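Local structure of putative cathepsin d (Ixodes ricinus, 5N71) at residues P5-L10 with G169-F174; I34-S39 with I225-T230. The protein is probably an aspartic endopeptidase of the pepsin-like A1 family, hydrolysing peptide bonds within protein chains. All coordinates share one frame; numbering follows the deposited sequence.

Contact 1 (P5-L10 with G169-F174); sequences PYPEPL and GGEVLF
G170 O accepts a hydrogen bond from L10 N where the G169-F174 strand begins its antiparallel run beside P5-L10, the two being neighbours in the sheet that joins the lobes in pepsin-like enzymes; strand 155-160 flanks 170-174 on its other side. G170 has no side chain, and L10 CD1 packs on the peptide that follows it, 3.8 Å from E171 N. E171 CA makes a CA-H...O contact with E8 O (3.3 Å), while OE1 reaches P7 CB at 3.4 Å. V172 exchanges two backbone bonds with E8, including a short one from E8 N to V172 O (2.7 Å), and its CG2 meets L10 CD1. On the face carrying the prolines, the chi2 of L173 (59°) turns CD1 toward the partner strand, 3.8 Å from P5 CB. F174 closes the ladder with a reciprocal backbone pair to Y6. Its ring turns an edge to Y6 O and, through CE2, to E8 CB (4.0 Å), while one face lies against V172 CG1. The side chains of Y6 and F174 cross at about a right angle, Y6 OH bonding to L149 O. Since P7 and P9 occupy non-hydrogen-bonded positions, their missing N-H groups cost this ladder no bonds, and their rings line one face of it.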
ATOM      1  N   PRO A   5      11.585 -11.180 -14.750  1.00 30.57           N
ATOM      2  CA  PRO A   5      10.633 -10.360 -13.959  1.00 27.51           C
ATOM      3  C   PRO A   5       9.821  -9.407 -14.800  1.00 26.74           C
ATOM      4  O   PRO A   5      10.168  -9.157 -15.983  1.00 24.88           O
ATOM      5  CB  PRO A   5      11.570  -9.575 -12.996  1.00 28.40           C
ATOM      6  CG  PRO A   5      12.807 -10.418 -12.916  1.00 29.92           C
ATOM      7  CD  PRO A   5      12.978 -10.964 -14.321  1.00 28.82           C
ATOM      8  N   TYR A   6       8.734  -8.884 -14.212  1.00 23.28           N
ATOM      9  CA  TYR A   6       7.802  -7.995 -14.908  1.00 24.16           C
ATOM     10  C   TYR A   6       7.726  -6.646 -14.174  1.00 26.31           C
ATOM     11  O   TYR A   6       7.142  -6.551 -13.093  1.00 26.61           O
ATOM     12  CB  TYR A   6       6.395  -8.598 -15.045  1.00 23.84           C
ATOM     13  CG  TYR A   6       6.396 -10.064 -15.433  1.00 25.14           C
ATOM     14  CD1 TYR A   6       6.396 -10.466 -16.792  1.00 25.71           C
ATOM     15  CD2 TYR A   6       6.383 -11.055 -14.459  1.00 23.71           C
ATOM     16  CE1 TYR A   6       6.421 -11.842 -17.148  1.00 27.41           C
ATOM     17  CE2 TYR A   6       6.385 -12.412 -14.815  1.00 25.69           C
ATOM     18  CZ  TYR A   6       6.409 -12.785 -16.175  1.00 25.50           C
ATOM     19  OH  TYR A   6       6.387 -14.127 -16.499  1.00 27.96           O
ATOM     20  N   PRO A   7       8.350  -5.605 -14.751  1.00 28.87           N
ATOM     21  CA  PRO A   7       8.267  -4.262 -14.196  1.00 28.70           C
ATOM     22  C   PRO A   7       6.895  -3.650 -14.387  1.00 29.10           C
ATOM     23  O   PRO A   7       6.417  -3.530 -15.510  1.00 32.42           O
ATOM     24  CB  PRO A   7       9.322  -3.460 -15.003  1.00 30.47           C
ATOM     25  CG  PRO A   7      10.147  -4.477 -15.694  1.00 31.50           C
ATOM     26  CD  PRO A   7       9.231  -5.650 -15.935  1.00 29.12           C
ATOM     27  N   GLU A   8       6.247  -3.260 -13.292  1.00 26.34           N
ATOM     28  CA  GLU A   8       4.986  -2.541 -13.368  1.00 23.78           C
ATOM     29  C   GLU A   8       5.208  -1.061 -12.990  1.00 22.78           C
ATOM     30  O   GLU A   8       5.521  -0.770 -11.836  1.00 22.90           O
ATOM     31  CB  GLU A   8       3.948  -3.180 -12.422  1.00 22.45           C
ATOM     32  CG  GLU A   8       2.687  -2.351 -12.254  1.00 21.71           C
ATOM     33  CD  GLU A   8       1.739  -2.401 -13.424  1.00 23.26           C
ATOM     34  OE1 GLU A   8       2.015  -3.091 -14.430  1.00 26.32           O
ATOM     35  OE2 GLU A   8       0.669  -1.748 -13.324  1.00 24.60           O
ATOM     36  N   PRO A   9       4.995  -0.132 -13.939  1.00 24.25           N
ATOM     37  CA  PRO A   9       5.264   1.292 -13.621  1.00 25.34           C
ATOM     38  C   PRO A   9       4.087   1.926 -12.929  1.00 24.23           C
ATOM     39  O   PRO A   9       2.936   1.657 -13.311  1.00 26.11           O
ATOM     40  CB  PRO A   9       5.515   1.930 -15.002  1.00 26.03           C
ATOM     41  CG  PRO A   9       4.758   1.061 -15.977  1.00 28.00           C
ATOM     42  CD  PRO A   9       4.750  -0.336 -15.386  1.00 27.03           C
ATOM     43  N   LEU A  10       4.359   2.765 -11.930  1.00 23.59           N
ATOM     44  CA  LEU A  10       3.293   3.394 -11.116  1.00 22.06           C
ATOM     45  C   LEU A  10       3.252   4.874 -11.343  1.00 24.14           C
ATOM     46  O   LEU A  10       4.291   5.489 -11.607  1.00 27.68           O
ATOM     47  CB  LEU A  10       3.519   3.188  -9.617  1.00 23.21           C
ATOM     48  CG  LEU A  10       3.606   1.744  -9.140  1.00 24.00           C
ATOM     49  CD1 LEU A  10       3.943   1.729  -7.645  1.00 24.94           C
ATOM     50  CD2 LEU A  10       2.277   1.030  -9.416  1.00 24.99           C
ATOM     51  N   GLY A 169       6.688   7.623 -11.078  1.00 29.22           N
ATOM     52  CA  GLY A 169       6.046   7.569  -9.781  1.00 27.85           C
ATOM     53  C   GLY A 169       6.540   6.468  -8.885  1.00 26.39           C
ATOM     54  O   GLY A 169       6.547   6.601  -7.662  1.00 24.44           O
ATOM     55  N   GLY A 170       6.960   5.361  -9.492  1.00 24.53           N
ATOM     56  CA  GLY A 170       7.351   4.195  -8.720  1.00 26.59           C
ATOM     57  C   GLY A 170       7.307   2.940  -9.572  1.00 24.94           C
ATOM     58  O   GLY A 170       7.078   3.019 -10.791  1.00 25.10           O
ATOM     59  N   GLU A 171       7.525   1.805  -8.908  1.00 24.26           N
ATOM     60  CA  GLU A 171       7.570   0.500  -9.579  1.00 24.66           C
ATOM     61  C   GLU A 171       7.162  -0.621  -8.656  1.00 23.78           C
ATOM     62  O   GLU A 171       7.624  -0.658  -7.514  1.00 24.28           O
ATOM     63  CB  GLU A 171       9.016   0.224 -10.064  1.00 26.10           C
ATOM     64  CG  GLU A 171       9.119  -1.017 -10.919  1.00 28.40           C
ATOM     65  CD  GLU A 171      10.551  -1.494 -11.181  1.00 28.71           C
ATOM     66  OE1 GLU A 171      10.778  -1.863 -12.332  1.00 29.04           O
ATOM     67  OE2 GLU A 171      11.407  -1.541 -10.259  1.00 27.33           O
ATOM     68  N   VAL A 172       6.344  -1.555  -9.162  1.00 23.06           N
ATOM     69  CA  VAL A 172       6.268  -2.878  -8.572  1.00 22.63           C
ATOM     70  C   VAL A 172       7.020  -3.844  -9.516  1.00 20.54           C
ATOM     71  O   VAL A 172       6.633  -3.995 -10.683  1.00 22.19           O
ATOM     72  CB  VAL A 172       4.825  -3.389  -8.307  1.00 23.58           C
ATOM     73  CG1 VAL A 172       4.886  -4.679  -7.505  1.00 23.38           C
ATOM     74  CG2 VAL A 172       4.001  -2.366  -7.528  1.00 24.73           C
ATOM     75  N   LEU A 173       8.040  -4.523  -9.002  1.00 20.01           N
ATOM     76  CA  LEU A 173       8.785  -5.518  -9.817  1.00 20.52           C
ATOM     77  C   LEU A 173       8.387  -6.908  -9.435  1.00 18.93           C
ATOM     78  O   LEU A 173       8.681  -7.365  -8.368  1.00 20.03           O
ATOM     79  CB  LEU A 173      10.296  -5.326  -9.678  1.00 20.50           C
ATOM     80  CG  LEU A 173      11.177  -6.246 -10.542  1.00 22.09           C
ATOM     81  CD1 LEU A 173      10.838  -6.024 -12.007  1.00 21.82           C
ATOM     82  CD2 LEU A 173      12.676  -5.996 -10.272  1.00 24.95           C
ATOM     83  N   PHE A 174       7.623  -7.544 -10.294  1.00 20.64           N
ATOM     84  CA  PHE A 174       7.074  -8.874 -10.029  1.00 19.87           C
ATOM     85  C   PHE A 174       8.139  -9.909 -10.405  1.00 19.47           C
ATOM     86  O   PHE A 174       8.525  -9.964 -11.544  1.00 20.36           O
ATOM     87  CB  PHE A 174       5.783  -9.060 -10.842  1.00 19.92           C
ATOM     88  CG  PHE A 174       4.590  -8.324 -10.268  1.00 19.83           C
ATOM     89  CD1 PHE A 174       3.858  -8.896  -9.200  1.00 23.28           C
ATOM     90  CD2 PHE A 174       4.236  -7.075 -10.715  1.00 19.51           C
ATOM     91  CE1 PHE A 174       2.773  -8.228  -8.652  1.00 22.50           C
ATOM     92  CE2 PHE A 174       3.171  -6.400 -10.165  1.00 21.79           C
ATOM     93  CZ  PHE A 174       2.437  -6.975  -9.135  1.00 22.25           C
TER
HETATM   94  O   HOH W   1       6.438   5.077 -13.166  1.00 32.40           O

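Contact 2 (I34-S39 with I225-T230). Unlike the reference sequence in segment 225-230: N227 (reference Asp).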
ATOM      1  N   ILE A  34      -4.690   0.230  -7.733  1.00 21.78           N
ATOM      2  CA  ILE A  34      -3.733   0.328  -6.667  1.00 22.12           C
ATOM      3  C   ILE A  34      -3.244  -1.070  -6.293  1.00 22.32           C
ATOM      4  O   ILE A  34      -4.065  -1.966  -6.073  1.00 20.69           O
ATOM      5  CB  ILE A  34      -4.272   1.137  -5.446  1.00 24.30           C
ATOM      6  CG1 ILE A  34      -3.198   1.312  -4.350  1.00 27.29           C
ATOM      7  CG2 ILE A  34      -5.515   0.562  -4.823  1.00 25.31           C
ATOM      8  CD1 ILE A  34      -3.474   2.498  -3.417  1.00 31.52           C
ATOM      9  N   PHE A  35      -1.917  -1.236  -6.208  1.00 21.51           N
ATOM     10  CA  PHE A  35      -1.295  -2.473  -5.769  1.00 20.96           C
ATOM     11  C   PHE A  35      -1.180  -2.416  -4.255  1.00 22.53           C
ATOM     12  O   PHE A  35      -0.356  -1.640  -3.714  1.00 23.51           O
ATOM     13  CB  PHE A  35       0.034  -2.684  -6.486  1.00 20.29           C
ATOM     14  CG  PHE A  35      -0.142  -2.939  -7.964  1.00 21.72           C
ATOM     15  CD1 PHE A  35      -0.269  -1.880  -8.855  1.00 20.93           C
ATOM     16  CD2 PHE A  35      -0.153  -4.240  -8.464  1.00 20.71           C
ATOM     17  CE1 PHE A  35      -0.420  -2.107 -10.211  1.00 21.72           C
ATOM     18  CE2 PHE A  35      -0.318  -4.477  -9.810  1.00 21.88           C
ATOM     19  CZ  PHE A  35      -0.434  -3.407 -10.701  1.00 21.27           C
ATOM     20  N   ASP A  36      -2.059  -3.182  -3.580  1.00 19.24           N
ATOM     21  CA  ASP A  36      -2.328  -3.044  -2.141  1.00 20.91           C
ATOM     22  C   ASP A  36      -1.868  -4.249  -1.341  1.00 21.04           C
ATOM     23  O   ASP A  36      -2.526  -5.302  -1.340  1.00 21.26           O
ATOM     24  CB  ASP A  36      -3.836  -2.816  -1.963  1.00 20.83           C
ATOM     25  CG  ASP A  36      -4.281  -2.755  -0.508  1.00 21.78           C
ATOM     26  OD1 ASP A  36      -3.446  -2.523   0.430  1.00 22.41           O
ATOM     27  OD2 ASP A  36      -5.508  -3.002  -0.296  1.00 22.74           O
ATOM     28  N   THR A  37      -0.760  -4.112  -0.606  1.00 19.98           N
ATOM     29  CA  THR A  37      -0.242  -5.218   0.192  1.00 20.60           C
ATOM     30  C   THR A  37      -1.039  -5.442   1.474  1.00 21.25           C
ATOM     31  O   THR A  37      -0.761  -6.393   2.214  1.00 20.62           O
ATOM     32  CB  THR A  37       1.270  -5.052   0.504  1.00 21.78           C
ATOM     33  OG1 THR A  37       1.500  -3.850   1.257  1.00 20.27           O
ATOM     34  CG2 THR A  37       2.078  -5.025  -0.799  1.00 21.30           C
ATOM     35  N   GLY A  38      -2.034  -4.582   1.729  1.00 19.75           N
ATOM     36  CA  GLY A  38      -2.942  -4.742   2.854  1.00 20.65           C
ATOM     37  C   GLY A  38      -4.226  -5.534   2.601  1.00 21.52           C
ATOM     38  O   GLY A  38      -4.948  -5.763   3.538  1.00 21.70           O
ATOM     39  N   SER A  39      -4.483  -5.984   1.369  1.00 20.01           N
ATOM     40  CA  SER A  39      -5.680  -6.817   1.056  1.00 20.77           C
ATOM     41  C   SER A  39      -5.296  -7.845  -0.005  1.00 21.39           C
ATOM     42  O   SER A  39      -4.165  -7.798  -0.538  1.00 19.89           O
ATOM     43  CB  SER A  39      -6.863  -5.982   0.599  1.00 20.44           C
ATOM     44  OG  SER A  39      -6.600  -5.382  -0.666  1.00 21.30           O
ATOM     45  N   ILE A 225       3.034  -3.795  10.007  1.00 20.89           N
ATOM     46  CA  ILE A 225       2.787  -4.284   8.646  1.00 21.44           C
ATOM     47  C   ILE A 225       3.319  -3.272   7.619  1.00 22.14           C
ATOM     48  O   ILE A 225       3.361  -2.050   7.874  1.00 22.19           O
ATOM     49  CB  ILE A 225       1.304  -4.642   8.355  1.00 20.74           C
ATOM     50  CG1 ILE A 225       0.373  -3.416   8.308  1.00 23.14           C
ATOM     51  CG2 ILE A 225       0.780  -5.611   9.406  1.00 22.52           C
ATOM     52  CD1 ILE A 225      -0.999  -3.690   7.714  1.00 23.35           C
ATOM     53  N   ALA A 226       3.717  -3.785   6.472  1.00 21.26           N
ATOM     54  CA  ALA A 226       4.106  -2.952   5.323  1.00 20.97           C
ATOM     55  C   ALA A 226       2.902  -2.920   4.397  1.00 22.59           C
ATOM     56  O   ALA A 226       2.541  -3.950   3.817  1.00 23.02           O
ATOM     57  CB  ALA A 226       5.316  -3.564   4.627  1.00 23.59           C
ATOM     58  N   ASN A 227       2.240  -1.753   4.296  1.00 22.02           N
ATOM     59  CA  ASN A 227       1.022  -1.615   3.561  1.00 22.37           C
ATOM     60  C   ASN A 227       1.099  -0.531   2.497  1.00 22.09           C
ATOM     61  O   ASN A 227       0.911   0.680   2.800  1.00 21.34           O
ATOM     62  CB  ASN A 227      -0.120  -1.314   4.524  1.00 22.19           C
ATOM     63  CG  ASN A 227      -1.482  -1.285   3.832  1.00 24.62           C
ATOM     64  OD1 ASN A 227      -1.612  -1.454   2.628  1.00 22.34           O
ATOM     65  ND2 ASN A 227      -2.512  -1.089   4.620  1.00 25.60           N
ATOM     66  N   THR A 228       1.317  -0.966   1.256  1.00 20.63           N
ATOM     67  CA  THR A 228       1.353  -0.077   0.093  1.00 21.08           C
ATOM     68  C   THR A 228       0.020   0.601  -0.238  1.00 22.59           C
ATOM     69  O   THR A 228      -0.013   1.527  -1.053  1.00 24.31           O
ATOM     70  CB  THR A 228       1.743  -0.812  -1.163  1.00 20.77           C
ATOM     71  OG1 THR A 228       0.818  -1.881  -1.356  1.00 20.85           O
ATOM     72  CG2 THR A 228       3.170  -1.359  -1.076  1.00 21.86           C
ATOM     73  N   GLY A 229      -1.084   0.114   0.344  1.00 23.55           N
ATOM     74  CA  GLY A 229      -2.385   0.639   0.047  1.00 25.03           C
ATOM     75  C   GLY A 229      -2.830   1.834   0.886  1.00 28.70           C
ATOM     76  O   GLY A 229      -3.972   2.253   0.784  1.00 27.47           O
ATOM     77  N   THR A 230      -1.923   2.415   1.663  1.00 26.77           N
ATOM     78  CA  THR A 230      -2.263   3.551   2.485  1.00 29.72           C
ATOM     79  C   THR A 230      -1.105   4.573   2.533  1.00 29.77           C
ATOM     80  O   THR A 230       0.067   4.177   2.371  1.00 25.05           O
ATOM     81  CB  THR A 230      -2.691   3.055   3.878  1.00 31.86           C
ATOM     82  OG1 THR A 230      -3.481   4.049   4.505  1.00 35.27           O
ATOM     83  CG2 THR A 230      -1.555   2.675   4.756  1.00 30.27           C
TER
HETATM   84  O   HOH W   2      -4.675  -1.445   2.731  1.00 27.81           O
HETATM   85  O   HOH W   3       0.451  -5.789   4.677  1.00 20.10           O
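The two Asp-Thr-Gly motif turns of a pepsin-like protease, predicted to hold the active site, meet here, the first reading D36-T37-G38 and the second N227-T228-G229, locked together by the interlaced threonines known as the fireman's grip. T37 OG1 donates to A226 O (2.8 Å) and accepts from T228 N; in the matching half, T228 OG1 donates to F35 O (2.6 Å) and accepts from T37 N. In both threonines OG1 lies between the backbone N and the carbonyl carbon (chi1 61° in T37, 57° in T228), which directs the hydroxyl across to the opposite turn, and the two side chains cross at roughly a right angle. Each hydroxyl is therefore gripped by one acceptor and one N-H of the other segment. Beyond the grip lie D36 and N227, the predicted active-site pair, N227 standing where the reference sequence has aspartate. Their carboxylate and amide planes are 17° apart, and D36 OD1 and N227 OD1 lie 3.1 Å apart without a hydrogen bond between them. Each is tethered within its own Asx turn, D36 OD1 by G38 N and N227 OD1 by G229 N (2.8 Å), and S39 OG holds D36 OD2 at 2.6 Å. A water donates to D36 OD1 and accepts from N227 ND2, bridging the pair at the cleft, where a PEG molecule also lies close to N227. A second water links T37 O to A226 O. Strand 29-36 carries the first turn and runs parallel to strand 123-126, with backbone bonds from I34 and D36 to it; strand 222-226 lies likewise parallel to strand 312-314, whose I313 touches the side chains of I225, N227 and T230.

The four segments alternate along the chain, 5-10, 34-39, 169-174 and then 225-230, so the two contacts interleave, with their centres about 15 Å apart. Contact 1 belongs to the six-stranded antiparallel sheet that spans the two lobes in pepsin-like enzymes, while contact 2 sits near the middle of the molecule, where the lobes bring together the turns bearing the predicted active-site residues. F35 joins them: from the residue just before D36, its ring packs against E8, L10 and F174, with V172 touching its CB. The N-terminal strand and its partner thus back onto strand 29-36, so the F35 ring connects the sheet directly to the strand that carries D36.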